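Local atomic coordinates of dihydroorotate dehydrogenase (Schistosoma mansoni, PDB entry 6UY4), a protein that probably catalyses the oxidation of (S)-dihydroorotate to orotate with a quinone as electron acceptor, the FMN-dependent redox step of de novo pyrimidine synthesis. Residues 307-310 with 311-315; 334-337 with 338-341; 48-51 with 52-55; 247-250 with 251-255. One frame throughout, in Å; residues are numbered along the deposited sequence.

Contact 1 of 4, residues 307-310 with 311-315; sequences LFEK and STDCL
Leu307 O takes two donors from Ser311 near the start of helix 305-321, one of the helices packed around the parallel-stranded TIM barrel. Ser311 N comes in almost straight at 3.0 Å, with an N-H...O angle of 171°. Ser311 OG reaches the same Leu307 O at 2.9 Å from above the carbonyl plane. It can do so because OG sits between its own backbone N and carbonyl carbon (chi1 61°), which folds the hydroxyl back over the preceding turn. The side chain of Leu307 lies beside Ser311 and touches the FMN. Ser311 OG also meets Lys343.

Phe308 O is gripped twice as well. Thr312 N and Thr312 OG1 approach it from opposite faces of the carbonyl plane, OG1 at 2.6 Å. The Phe308 ring reaches forward to Thr312, whose OG1 lies 3.2 Å above one face, offset toward the rim. Lys343 of helix 337-346 binds this hydroxyl too, and the ring packs on that helix.

Glu309 and Asp313 run side by side on the exposed flank, with their carboxylate planes nearly perpendicular. Their like charges probably repel mildly, although Asp313 is paired with Arg316. Glu309 O accepts from Asp313 N. Lys310 extends fully and forms a salt bridge with Asp245, while its backbone O accepts from Cys314 N at 2.9 Å with an N-H...O angle of 169°.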
ATOM      1  N   LEU A 307     -14.144  -1.945  -0.513  1.00 78.66           N
ATOM      2  CA  LEU A 307     -13.345  -1.713   0.682  1.00 68.69           C
ATOM      3  C   LEU A 307     -13.478  -0.297   1.227  1.00 66.87           C
ATOM      4  O   LEU A 307     -13.205  -0.078   2.412  1.00 72.10           O
ATOM      5  CB  LEU A 307     -11.870  -2.008   0.379  1.00 71.27           C
ATOM      6  CG  LEU A 307     -10.825  -1.814   1.480  1.00 67.96           C
ATOM      7  CD1 LEU A 307     -11.118  -2.720   2.660  1.00 65.56           C
ATOM      8  CD2 LEU A 307      -9.426  -2.061   0.940  1.00 63.32           C
ATOM      9  N   PHE A 308     -13.914   0.660   0.399  1.00 74.89           N
ATOM     10  CA  PHE A 308     -13.854   2.067   0.783  1.00 73.46           C
ATOM     11  C   PHE A 308     -14.625   2.342   2.069  1.00 72.10           C
ATOM     12  O   PHE A 308     -14.138   3.065   2.946  1.00 69.57           O
ATOM     13  CB  PHE A 308     -14.383   2.947  -0.349  1.00 70.13           C
ATOM     14  CG  PHE A 308     -14.627   4.371   0.062  1.00 67.74           C
ATOM     15  CD1 PHE A 308     -13.574   5.261   0.179  1.00 71.05           C
ATOM     16  CD2 PHE A 308     -15.908   4.816   0.339  1.00 68.12           C
ATOM     17  CE1 PHE A 308     -13.795   6.571   0.564  1.00 72.33           C
ATOM     18  CE2 PHE A 308     -16.135   6.123   0.723  1.00 68.28           C
ATOM     19  CZ  PHE A 308     -15.078   7.001   0.834  1.00 66.61           C
ATOM     20  N   GLU A 309     -15.832   1.787   2.197  1.00 71.04           N
ATOM     21  CA  GLU A 309     -16.670   2.120   3.347  1.00 75.76           C
ATOM     22  C   GLU A 309     -16.041   1.648   4.653  1.00 74.82           C
ATOM     23  O   GLU A 309     -16.055   2.373   5.655  1.00 75.43           O
ATOM     24  CB  GLU A 309     -18.065   1.523   3.171  1.00 83.72           C
ATOM     25  CG  GLU A 309     -19.017   1.839   4.314  1.00 90.87           C
ATOM     26  CD  GLU A 309     -20.427   1.347   4.056  1.00115.20           C
ATOM     27  OE1 GLU A 309     -20.717   0.935   2.913  1.00118.64           O
ATOM     28  OE2 GLU A 309     -21.246   1.373   4.998  1.00115.96           O
ATOM     29  N   LYS A 310     -15.473   0.441   4.660  1.00 74.43           N
ATOM     30  CA  LYS A 310     -14.898  -0.100   5.888  1.00 69.79           C
ATOM     31  C   LYS A 310     -13.560   0.551   6.215  1.00 73.75           C
ATOM     32  O   LYS A 310     -13.334   0.983   7.352  1.00 77.76           O
ATOM     33  CB  LYS A 310     -14.742  -1.617   5.772  1.00 68.46           C
ATOM     34  CG  LYS A 310     -14.467  -2.307   7.097  1.00 75.70           C
ATOM     35  CD  LYS A 310     -14.517  -3.819   6.959  1.00 81.71           C
ATOM     36  CE  LYS A 310     -14.388  -4.497   8.315  1.00 87.34           C
ATOM     37  NZ  LYS A 310     -14.464  -5.981   8.204  1.00 88.60           N
ATOM     38  N   SER A 311     -12.661   0.636   5.230  1.00 70.54           N
ATOM     39  CA  SER A 311     -11.337   1.198   5.484  1.00 67.29           C
ATOM     40  C   SER A 311     -11.415   2.661   5.896  1.00 66.64           C
ATOM     41  O   SER A 311     -10.554   3.139   6.644  1.00 70.43           O
ATOM     42  CB  SER A 311     -10.450   1.041   4.248  1.00 69.43           C
ATOM     43  OG  SER A 311     -10.995   1.728   3.135  1.00 73.66           O
ATOM     44  N   THR A 312     -12.431   3.388   5.426  1.00 68.06           N
ATOM     45  CA  THR A 312     -12.588   4.782   5.832  1.00 68.20           C
ATOM     46  C   THR A 312     -13.068   4.879   7.275  1.00 71.66           C
ATOM     47  O   THR A 312     -12.563   5.696   8.054  1.00 73.25           O
ATOM     48  CB  THR A 312     -13.555   5.503   4.893  1.00 69.88           C
ATOM     49  OG1 THR A 312     -13.074   5.411   3.546  1.00 65.82           O
ATOM     50  CG2 THR A 312     -13.678   6.971   5.279  1.00 63.66           C
ATOM     51  N   ASP A 313     -14.052   4.054   7.647  1.00 69.39           N
ATOM     52  CA  ASP A 313     -14.521   4.034   9.030  1.00 71.57           C
ATOM     53  C   ASP A 313     -13.392   3.682   9.987  1.00 69.26           C
ATOM     54  O   ASP A 313     -13.250   4.304  11.047  1.00 66.63           O
ATOM     55  CB  ASP A 313     -15.677   3.046   9.183  1.00 74.62           C
ATOM     56  CG  ASP A 313     -16.951   3.528   8.515  1.00 94.76           C
ATOM     57  OD1 ASP A 313     -17.138   4.760   8.402  1.00 95.63           O
ATOM     58  OD2 ASP A 313     -17.771   2.674   8.116  1.00 94.67           O
ATOM     59  N   CYS A 314     -12.578   2.685   9.629  1.00 67.52           N
ATOM     60  CA  CYS A 314     -11.426   2.334  10.453  1.00 62.38           C
ATOM     61  C   CYS A 314     -10.473   3.512  10.588  1.00 66.19           C
ATOM     62  O   CYS A 314      -9.949   3.777  11.677  1.00 65.01           O
ATOM     63  CB  CYS A 314     -10.707   1.124   9.861  1.00 58.58           C
ATOM     64  SG  CYS A 314      -9.253   0.587  10.789  1.00 66.00           S
ATOM     65  N   LEU A 315     -10.243   4.237   9.490  1.00 67.21           N
ATOM     66  CA  LEU A 315      -9.413   5.436   9.542  1.00 64.48           C
ATOM     67  C   LEU A 315     -10.016   6.477  10.476  1.00 69.40           C
ATOM     68  O   LEU A 315      -9.312   7.076  11.297  1.00 68.11           O
ATOM     69  CB  LEU A 315      -9.241   6.014   8.138  1.00 65.05           C
ATOM     70  CG  LEU A 315      -8.574   7.387   8.048  1.00 64.20           C
ATOM     71  CD1 LEU A 315      -7.113   7.298   8.455  1.00 63.43           C
ATOM     72  CD2 LEU A 315      -8.715   7.972   6.651  1.00 65.13           C
TER

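Contact 2 of 4, residues 334-337 with 338-341; sequences ISCG and EDAL
Asp339 turns its carboxylate back over the loop that leads into helix 337-346. With CG anti to its own carbonyl carbon (chi1 -61°), the carboxylate reaches back and sets OD1 near two successive backbone N-H groups. Ser335 N donates to Asp339 OD1 at 3.3 Å, meeting it on the anti side and 29° out of the carboxylate plane. Cys336 N adds a weak bond to the same oxygen at 3.2 Å.

Cys336 is the N-cap residue and Asp339 comes three later, an arrangement that resembles one half of a capping box, with the N-cap bond weak. Cys336 SG stands between its own N and carbonyl carbon (chi1 63°), which sets it 3.5 Å from Glu338 CG.

At the start of the loop the Ile334 side chain is extended, and its CD1 rests 4.0 Å from Ala340 CB. The first turn is closed by Leu341 N, which donates to Gly337 O at 2.9 Å in the carbonyl plane.

The loop follows strand 328-331 and FMN-binding Gly333. Its Ile334 O and Ser335 O accept from Ser356 and Gln360. Ala340 and Leu341 pack on helix 364-376, as Cys336 does through Glu371, whereas Asp339 touches Phe308 of helix 305-321.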
ATOM      1  N   ILE A 334     -10.279   3.977  -3.070  1.00 74.20           N
ATOM      2  CA  ILE A 334     -10.344   5.309  -3.663  1.00 74.01           C
ATOM      3  C   ILE A 334     -10.470   5.148  -5.174  1.00 75.88           C
ATOM      4  O   ILE A 334      -9.543   4.677  -5.836  1.00 77.69           O
ATOM      5  CB  ILE A 334      -9.120   6.152  -3.296  1.00 75.45           C
ATOM      6  CG1 ILE A 334      -9.144   6.508  -1.810  1.00 70.98           C
ATOM      7  CG2 ILE A 334      -9.070   7.414  -4.143  1.00 71.19           C
ATOM      8  CD1 ILE A 334      -8.000   7.394  -1.385  1.00 63.52           C
ATOM      9  N   SER A 335     -11.622   5.541  -5.722  1.00 80.06           N
ATOM     10  CA  SER A 335     -11.849   5.490  -7.159  1.00 87.03           C
ATOM     11  C   SER A 335     -12.145   6.842  -7.791  1.00 85.24           C
ATOM     12  O   SER A 335     -12.077   6.952  -9.020  1.00 82.73           O
ATOM     13  CB  SER A 335     -13.005   4.531  -7.488  1.00 84.29           C
ATOM     14  OG  SER A 335     -12.680   3.198  -7.137  1.00 88.98           O
ATOM     15  N   CYS A 336     -12.468   7.864  -7.002  1.00 83.72           N
ATOM     16  CA  CYS A 336     -12.724   9.198  -7.524  1.00 85.87           C
ATOM     17  C   CYS A 336     -12.228  10.209  -6.491  1.00 88.34           C
ATOM     18  O   CYS A 336     -11.561   9.848  -5.514  1.00 83.04           O
ATOM     19  CB  CYS A 336     -14.211   9.371  -7.863  1.00 86.03           C
ATOM     20  SG  CYS A 336     -15.321   9.229  -6.453  1.00 91.58           S
ATOM     21  N   GLY A 337     -12.562  11.486  -6.710  1.00 89.71           N
ATOM     22  CA  GLY A 337     -12.030  12.534  -5.855  1.00 87.04           C
ATOM     23  C   GLY A 337     -12.727  12.612  -4.508  1.00 83.61           C
ATOM     24  O   GLY A 337     -12.093  12.890  -3.488  1.00 86.41           O
ATOM     25  N   GLU A 338     -14.040  12.368  -4.483  1.00 89.60           N
ATOM     26  CA  GLU A 338     -14.777  12.491  -3.230  1.00 84.19           C
ATOM     27  C   GLU A 338     -14.406  11.383  -2.252  1.00 80.85           C
ATOM     28  O   GLU A 338     -14.537  11.566  -1.038  1.00 81.52           O
ATOM     29  CB  GLU A 338     -16.281  12.494  -3.504  1.00 86.64           C
ATOM     30  CG  GLU A 338     -16.858  11.151  -3.900  1.00100.07           C
ATOM     31  CD  GLU A 338     -18.373  11.169  -3.972  1.00116.72           C
ATOM     32  OE1 GLU A 338     -18.975  12.197  -3.599  1.00122.16           O
ATOM     33  OE2 GLU A 338     -18.962  10.154  -4.402  1.00120.10           O
ATOM     34  N   ASP A 339     -13.930  10.240  -2.755  1.00 81.77           N
ATOM     35  CA  ASP A 339     -13.447   9.195  -1.859  1.00 76.95           C
ATOM     36  C   ASP A 339     -12.191   9.648  -1.129  1.00 76.53           C
ATOM     37  O   ASP A 339     -12.073   9.484   0.091  1.00 75.65           O
ATOM     38  CB  ASP A 339     -13.175   7.906  -2.635  1.00 72.98           C
ATOM     39  CG  ASP A 339     -14.411   7.358  -3.315  1.00 82.37           C
ATOM     40  OD1 ASP A 339     -14.319   6.988  -4.504  1.00 89.05           O
ATOM     41  OD2 ASP A 339     -15.478   7.309  -2.667  1.00 84.10           O
ATOM     42  N   ALA A 340     -11.236  10.223  -1.865  1.00 75.27           N
ATOM     43  CA  ALA A 340     -10.020  10.725  -1.235  1.00 74.48           C
ATOM     44  C   ALA A 340     -10.327  11.882  -0.295  1.00 77.08           C
ATOM     45  O   ALA A 340      -9.705  12.011   0.767  1.00 76.52           O
ATOM     46  CB  ALA A 340      -9.012  11.151  -2.302  1.00 71.47           C
ATOM     47  N   LEU A 341     -11.288  12.732  -0.663  1.00 76.48           N
ATOM     48  CA  LEU A 341     -11.662  13.839   0.211  1.00 78.20           C
ATOM     49  C   LEU A 341     -12.327  13.334   1.485  1.00 78.64           C
ATOM     50  O   LEU A 341     -12.152  13.922   2.559  1.00 73.49           O
ATOM     51  CB  LEU A 341     -12.580  14.809  -0.530  1.00 77.53           C
ATOM     52  CG  LEU A 341     -12.951  16.081   0.232  1.00 78.30           C
ATOM     53  CD1 LEU A 341     -11.697  16.796   0.711  1.00 74.92           C
ATOM     54  CD2 LEU A 341     -13.800  17.003  -0.630  1.00 80.15           C
TER

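Contact 3 of 4, residues 48-51 with 52-55; sequences TAHN and LSVY. With QLA (2-[(4-fluorophenyl)amino]-3-hydroxynaphthalene-1,4-dione), chain B.
His50 and Val54 lie one turn apart on helix 46-58, where the inhibitor QLA is bound. His50 CB is 3.3 Å from QLA O1. CG is anti to the backbone N (chi1 177°), and this carries the ring along the helix toward Val54. CG too lies 3.3 Å from QLA O1. ND1 donates to QLA O1 at 2.6 Å, and the ligand oxygen lies at the ring edge near its plane. The N-H...O angle of 137° makes this bond bent. CE1 is 3.8 Å from Val54 CG2, and NE2 is 4.2 Å from the same methyl. That methyl sits over one face in a CH-pi contact, 4.1 Å from the ring centroid and offset toward the rim. Phe92 meets the same imidazole edge-to-face.

Ser53 is the second polar contact to the ligand. Its OG stands between its own N and carbonyl carbon (chi1 58°), which turns it back along the helix. It lies 3.0 Å from His50 O and is also close to Ala49 O and QLA O2. Which of these acceptors takes its proton is not settled. The modelled OG to QLA O2 separation is too short to carry much weight. QLA O2 makes a weak bond to Ala49 O, and Ala49 CB packs 3.6 Å from QLA O3.

One helical turn offers the naphthoquinone an imidazole N-H and, more weakly, a backbone carbonyl; Arg130 binds the ligand as well. This is consistent with QLA occupying the quinone site of a class 2 enzyme.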
ATOM      1  N   THR A  48      -0.289 -11.785 -14.836  1.00 93.61           N
ATOM      2  CA  THR A  48       0.425 -11.614 -16.098  1.00 88.33           C
ATOM      3  C   THR A  48       0.314 -10.179 -16.594  1.00 86.22           C
ATOM      4  O   THR A  48       1.305  -9.577 -17.023  1.00 87.22           O
ATOM      5  CB  THR A  48      -0.118 -12.588 -17.144  1.00 82.99           C
ATOM      6  OG1 THR A  48       0.002 -13.930 -16.655  1.00 79.31           O
ATOM      7  CG2 THR A  48       0.659 -12.455 -18.445  1.00 75.64           C
ATOM      8  N   ALA A  49      -0.895  -9.611 -16.541  1.00 82.65           N
ATOM      9  CA  ALA A  49      -1.067  -8.210 -16.906  1.00 86.63           C
ATOM     10  C   ALA A  49      -0.320  -7.293 -15.947  1.00 90.38           C
ATOM     11  O   ALA A  49       0.156  -6.226 -16.350  1.00 91.46           O
ATOM     12  CB  ALA A  49      -2.553  -7.853 -16.939  1.00 88.90           C
ATOM     13  N   HIS A  50      -0.207  -7.692 -14.678  1.00 91.52           N
ATOM     14  CA  HIS A  50       0.559  -6.908 -13.717  1.00 87.86           C
ATOM     15  C   HIS A  50       2.033  -6.869 -14.099  1.00 81.69           C
ATOM     16  O   HIS A  50       2.653  -5.799 -14.121  1.00 83.88           O
ATOM     17  CB  HIS A  50       0.377  -7.481 -12.311  1.00 91.18           C
ATOM     18  CG  HIS A  50       1.177  -6.776 -11.261  1.00 87.25           C
ATOM     19  ND1 HIS A  50       1.071  -5.421 -11.027  1.00 83.02           N
ATOM     20  CD2 HIS A  50       2.095  -7.238 -10.379  1.00 83.51           C
ATOM     21  CE1 HIS A  50       1.890  -5.080 -10.048  1.00 81.95           C
ATOM     22  NE2 HIS A  50       2.523  -6.163  -9.637  1.00 81.59           N
ATOM     23  N   ASN A  51       2.611  -8.033 -14.410  1.00 76.25           N
ATOM     24  CA  ASN A  51       4.009  -8.078 -14.829  1.00 82.83           C
ATOM     25  C   ASN A  51       4.230  -7.276 -16.104  1.00 85.21           C
ATOM     26  O   ASN A  51       5.281  -6.649 -16.279  1.00 82.75           O
ATOM     27  CB  ASN A  51       4.451  -9.527 -15.031  1.00 85.92           C
ATOM     28  CG  ASN A  51       4.377 -10.343 -13.760  1.00 85.80           C
ATOM     29  OD1 ASN A  51       4.621  -9.834 -12.666  1.00 93.50           O
ATOM     30  ND2 ASN A  51       4.037 -11.619 -13.896  1.00 87.95           N
ATOM     31  N   LEU A  52       3.248  -7.280 -17.006  1.00 88.28           N
ATOM     32  CA  LEU A  52       3.412  -6.581 -18.276  1.00 87.77           C
ATOM     33  C   LEU A  52       3.406  -5.070 -18.083  1.00 86.98           C
ATOM     34  O   LEU A  52       4.211  -4.359 -18.695  1.00 91.89           O
ATOM     35  CB  LEU A  52       2.315  -7.006 -19.251  1.00 89.68           C
ATOM     36  CG  LEU A  52       2.517  -6.576 -20.705  1.00 88.23           C
ATOM     37  CD1 LEU A  52       3.816  -7.151 -21.250  1.00 88.70           C
ATOM     38  CD2 LEU A  52       1.338  -7.003 -21.563  1.00 91.55           C
ATOM     39  N   SER A  53       2.511  -4.560 -17.234  1.00 81.16           N
ATOM     40  CA  SER A  53       2.449  -3.118 -17.012  1.00 87.34           C
ATOM     41  C   SER A  53       3.672  -2.619 -16.251  1.00 83.88           C
ATOM     42  O   SER A  53       4.152  -1.506 -16.501  1.00 81.16           O
ATOM     43  CB  SER A  53       1.166  -2.753 -16.269  1.00 86.05           C
ATOM     44  OG  SER A  53       1.077  -3.441 -15.036  1.00 90.11           O
ATOM     45  N   VAL A  54       4.184  -3.419 -15.313  1.00 82.10           N
ATOM     46  CA  VAL A  54       5.435  -3.068 -14.647  1.00 80.70           C
ATOM     47  C   VAL A  54       6.579  -3.052 -15.652  1.00 85.46           C
ATOM     48  O   VAL A  54       7.459  -2.185 -15.604  1.00 85.52           O
ATOM     49  CB  VAL A  54       5.714  -4.039 -13.482  1.00 78.82           C
ATOM     50  CG1 VAL A  54       7.086  -3.775 -12.882  1.00 65.47           C
ATOM     51  CG2 VAL A  54       4.637  -3.914 -12.418  1.00 83.77           C
ATOM     52  N   TYR A  55       6.579  -4.010 -16.584  1.00 84.82           N
ATOM     53  CA  TYR A  55       7.595  -4.034 -17.630  1.00 88.26           C
ATOM     54  C   TYR A  55       7.525  -2.780 -18.493  1.00 86.04           C
ATOM     55  O   TYR A  55       8.558  -2.235 -18.897  1.00 85.89           O
ATOM     56  CB  TYR A  55       7.429  -5.292 -18.485  1.00 92.31           C
ATOM     57  CG  TYR A  55       8.429  -5.425 -19.612  1.00 93.88           C
ATOM     58  CD1 TYR A  55       9.671  -6.009 -19.399  1.00 95.14           C
ATOM     59  CD2 TYR A  55       8.126  -4.980 -20.894  1.00 93.72           C
ATOM     60  CE1 TYR A  55      10.587  -6.138 -20.427  1.00103.60           C
ATOM     61  CE2 TYR A  55       9.036  -5.104 -21.928  1.00 96.34           C
ATOM     62  CZ  TYR A  55      10.264  -5.684 -21.689  1.00100.96           C
ATOM     63  OH  TYR A  55      11.171  -5.809 -22.716  1.00 99.27           O
TER
HETATM   64  C1  QLA B 401      -2.167  -5.008 -12.658  1.00 96.31           C
HETATM   65  O1  QLA B 401      -1.248  -4.691 -11.922  1.00108.32           O
HETATM   66  C2  QLA B 401      -2.188  -4.469 -14.052  1.00 97.57           C
HETATM   67  O2  QLA B 401      -1.140  -3.742 -14.414  1.00105.98           O
HETATM   68  C3  QLA B 401      -3.291  -4.732 -14.898  1.00 99.49           C
HETATM   69  O3  QLA B 401      -5.221  -6.079 -15.293  1.00 95.28           O
HETATM   70  C4  QLA B 401      -3.080  -2.711 -16.331  1.00106.55           C
HETATM   71  C5  QLA B 401      -3.216  -1.751 -15.338  1.00109.77           C
HETATM   72  C6  QLA B 401      -2.882  -0.430 -15.582  1.00112.64           C
HETATM   73  C7  QLA B 401      -2.400  -0.098 -16.817  1.00115.03           C
HETATM   74  C8  QLA B 401      -2.238  -1.015 -17.817  1.00114.93           C
HETATM   75  C9  QLA B 401      -2.578  -2.335 -17.568  1.00109.94           C
HETATM   76  C10 QLA B 401      -4.326  -5.739 -14.475  1.00100.88           C
HETATM   77  C11 QLA B 401      -4.282  -6.264 -13.096  1.00102.19           C
HETATM   78  C12 QLA B 401      -5.290  -7.114 -12.663  1.00102.87           C
HETATM   79  C13 QLA B 401      -5.271  -7.610 -11.375  1.00113.52           C
HETATM   80  C14 QLA B 401      -4.244  -7.262 -10.506  1.00102.29           C
HETATM   81  C15 QLA B 401      -3.237  -6.418 -10.926  1.00 94.45           C
HETATM   82  C16 QLA B 401      -3.250  -5.911 -12.222  1.00100.34           C
HETATM   83  F1  QLA B 401      -2.067   1.199 -17.058  1.00119.30           F
HETATM   84  N1  QLA B 401      -3.414  -4.070 -16.067  1.00101.15           N

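Contact 4 of 4, residues 247-250 with 251-255; sequences NDQN and LKDIV
Asn247 swings its amide between its own N and carbonyl carbon (chi1 54°), which carries OD1 over the start of helix 248-259. There it accepts from Asn250 N at 2.8 Å. This N-cap bond is nearly straight, with an N-H...O angle of 166°. Asn247 O is used as well, by Leu251 N at 3.0 Å, so this one residue receives two of the first N-H groups of the helix.

Asp253 has CG anti to its carbonyl carbon (chi1 -69°), and the carboxylate turns back toward Gln249. Its CG comes within 3.3 Å of Gln249 O, which takes the backbone N-H of Asp253. The Lys252 chain is extended, and its CG passes 3.2 Å from Asp248 O.

The helix is the crossover of a beta-alpha-beta unit between strands 238-242 and 267-270 of the TIM barrel. Leu251 and Ile254 face inward onto Ile242 of the first strand. Leu251 also touches Val318 of helix 305-321, and Asp253 touches Lys215 of helix 215-230. Ile254 CG1 lies 3.2 Å from Asn250 O, and Ile254 N donates to that same oxygen at 3.0 Å.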
ATOM      1  N   ASN A 247     -10.791  -5.599  15.660  1.00 60.14           N
ATOM      2  CA  ASN A 247     -11.910  -5.182  16.490  1.00 63.81           C
ATOM      3  C   ASN A 247     -11.544  -3.903  17.244  1.00 66.20           C
ATOM      4  O   ASN A 247     -10.423  -3.394  17.155  1.00 68.51           O
ATOM      5  CB  ASN A 247     -12.326  -6.305  17.439  1.00 63.75           C
ATOM      6  CG  ASN A 247     -11.177  -6.824  18.286  1.00 64.98           C
ATOM      7  OD1 ASN A 247     -10.363  -6.056  18.798  1.00 64.10           O
ATOM      8  ND2 ASN A 247     -11.110  -8.141  18.439  1.00 68.11           N
ATOM      9  N   ASP A 248     -12.509  -3.378  18.001  1.00 64.20           N
ATOM     10  CA  ASP A 248     -12.307  -2.095  18.668  1.00 72.10           C
ATOM     11  C   ASP A 248     -11.166  -2.159  19.675  1.00 67.30           C
ATOM     12  O   ASP A 248     -10.328  -1.252  19.731  1.00 64.56           O
ATOM     13  CB  ASP A 248     -13.599  -1.649  19.352  1.00 74.18           C
ATOM     14  CG  ASP A 248     -14.707  -1.349  18.363  1.00 81.27           C
ATOM     15  OD1 ASP A 248     -14.403  -0.849  17.259  1.00 87.05           O
ATOM     16  OD2 ASP A 248     -15.883  -1.614  18.689  1.00 80.19           O
ATOM     17  N   GLN A 249     -11.109  -3.228  20.472  1.00 64.65           N
ATOM     18  CA  GLN A 249     -10.116  -3.298  21.539  1.00 61.94           C
ATOM     19  C   GLN A 249      -8.704  -3.424  20.977  1.00 64.62           C
ATOM     20  O   GLN A 249      -7.791  -2.710  21.406  1.00 68.19           O
ATOM     21  CB  GLN A 249     -10.431  -4.464  22.476  1.00 63.48           C
ATOM     22  CG  GLN A 249      -9.569  -4.481  23.725  1.00 68.70           C
ATOM     23  CD  GLN A 249      -9.637  -3.171  24.490  1.00 81.69           C
ATOM     24  OE1 GLN A 249      -8.610  -2.561  24.790  0.91 70.90           O
ATOM     25  NE2 GLN A 249     -10.849  -2.734  24.810  0.64 90.99           N
ATOM     26  N   ASN A 250      -8.502  -4.332  20.019  1.00 64.45           N
ATOM     27  CA  ASN A 250      -7.177  -4.484  19.425  1.00 66.69           C
ATOM     28  C   ASN A 250      -6.758  -3.227  18.674  1.00 69.73           C
ATOM     29  O   ASN A 250      -5.571  -2.879  18.657  1.00 66.07           O
ATOM     30  CB  ASN A 250      -7.148  -5.695  18.493  1.00 68.83           C
ATOM     31  CG  ASN A 250      -7.141  -7.009  19.247  1.00 78.19           C
ATOM     32  OD1 ASN A 250      -6.585  -7.106  20.341  1.00 82.64           O
ATOM     33  ND2 ASN A 250      -7.762  -8.028  18.665  1.00 80.44           N
ATOM     34  N   LEU A 251      -7.714  -2.535  18.051  1.00 70.05           N
ATOM     35  CA  LEU A 251      -7.405  -1.274  17.387  1.00 65.46           C
ATOM     36  C   LEU A 251      -6.895  -0.242  18.386  1.00 66.38           C
ATOM     37  O   LEU A 251      -5.949   0.502  18.096  1.00 62.84           O
ATOM     38  CB  LEU A 251      -8.645  -0.760  16.659  1.00 61.40           C
ATOM     39  CG  LEU A 251      -8.456   0.319  15.596  1.00 62.82           C
ATOM     40  CD1 LEU A 251      -7.584  -0.196  14.467  1.00 57.89           C
ATOM     41  CD2 LEU A 251      -9.808   0.774  15.070  1.00 55.28           C
ATOM     42  N   LYS A 252      -7.506  -0.188  19.572  1.00 66.23           N
ATOM     43  CA  LYS A 252      -7.036   0.728  20.606  1.00 60.26           C
ATOM     44  C   LYS A 252      -5.656   0.327  21.111  1.00 57.92           C
ATOM     45  O   LYS A 252      -4.818   1.190  21.400  1.00 65.64           O
ATOM     46  CB  LYS A 252      -8.034   0.772  21.763  1.00 55.60           C
ATOM     47  CG  LYS A 252      -9.395   1.330  21.388  1.00 62.40           C
ATOM     48  CD  LYS A 252     -10.366   1.249  22.555  1.00 69.16           C
ATOM     49  CE  LYS A 252     -11.734   1.791  22.168  1.00 65.19           C
ATOM     50  NZ  LYS A 252     -12.690   1.753  23.308  1.00 73.24           N
ATOM     51  N   ASP A 253      -5.401  -0.980  21.223  1.00 61.32           N
ATOM     52  CA  ASP A 253      -4.096  -1.444  21.684  1.00 68.22           C
ATOM     53  C   ASP A 253      -2.994  -1.061  20.704  1.00 69.72           C
ATOM     54  O   ASP A 253      -1.904  -0.646  21.117  1.00 64.65           O
ATOM     55  CB  ASP A 253      -4.123  -2.958  21.895  1.00 67.67           C
ATOM     56  CG  ASP A 253      -4.987  -3.367  23.071  1.00 73.34           C
ATOM     57  OD1 ASP A 253      -5.510  -2.470  23.766  1.00 79.04           O
ATOM     58  OD2 ASP A 253      -5.141  -4.585  23.301  1.00 67.75           O
ATOM     59  N   ILE A 254      -3.257  -1.199  19.403  1.00 66.19           N
ATOM     60  CA  ILE A 254      -2.267  -0.819  18.399  1.00 60.24           C
ATOM     61  C   ILE A 254      -1.956   0.669  18.501  1.00 59.94           C
ATOM     62  O   ILE A 254      -0.790   1.080  18.459  1.00 62.27           O
ATOM     63  CB  ILE A 254      -2.756  -1.201  16.990  1.00 62.92           C
ATOM     64  CG1 ILE A 254      -2.891  -2.719  16.864  1.00 66.13           C
ATOM     65  CG2 ILE A 254      -1.810  -0.662  15.929  1.00 64.28           C
ATOM     66  CD1 ILE A 254      -3.426  -3.175  15.528  1.00 67.13           C
ATOM     67  N   VAL A 255      -2.993   1.496  18.649  1.00 59.68           N
ATOM     68  CA  VAL A 255      -2.788   2.939  18.753  1.00 57.53           C
ATOM     69  C   VAL A 255      -2.009   3.279  20.018  1.00 63.20           C
ATOM     70  O   VAL A 255      -1.129   4.147  20.005  1.00 66.87           O
ATOM     71  CB  VAL A 255      -4.141   3.674  18.705  1.00 61.99           C
ATOM     72  CG1 VAL A 255      -3.964   5.149  19.032  1.00 57.32           C
ATOM     73  CG2 VAL A 255      -4.788   3.500  17.339  1.00 62.00           C
TER

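Overall arrangement
From the N terminus, contact 3 comes first, on helix 46-58 at the inhibitor pocket. Contact 4 follows at the start of helix 248-259, between strands 238-242 and 267-270. Contact 1 is on helix 305-321, before strand 328-331. Contact 2 leads from the loop after that strand into helix 337-346. All four are local and in series, so none nests in or crosses another. Contact 1 is the middle piece: Phe308 packs on Asp339 of contact 2, and Cys314 on Leu251 of contact 4, joining helices 248-259, 305-321 and 337-346. Contact 3 stands apart, with nearest atoms about 16 Å from contacts 1 and 2. It lies opposite contact 4 across the chain's centre.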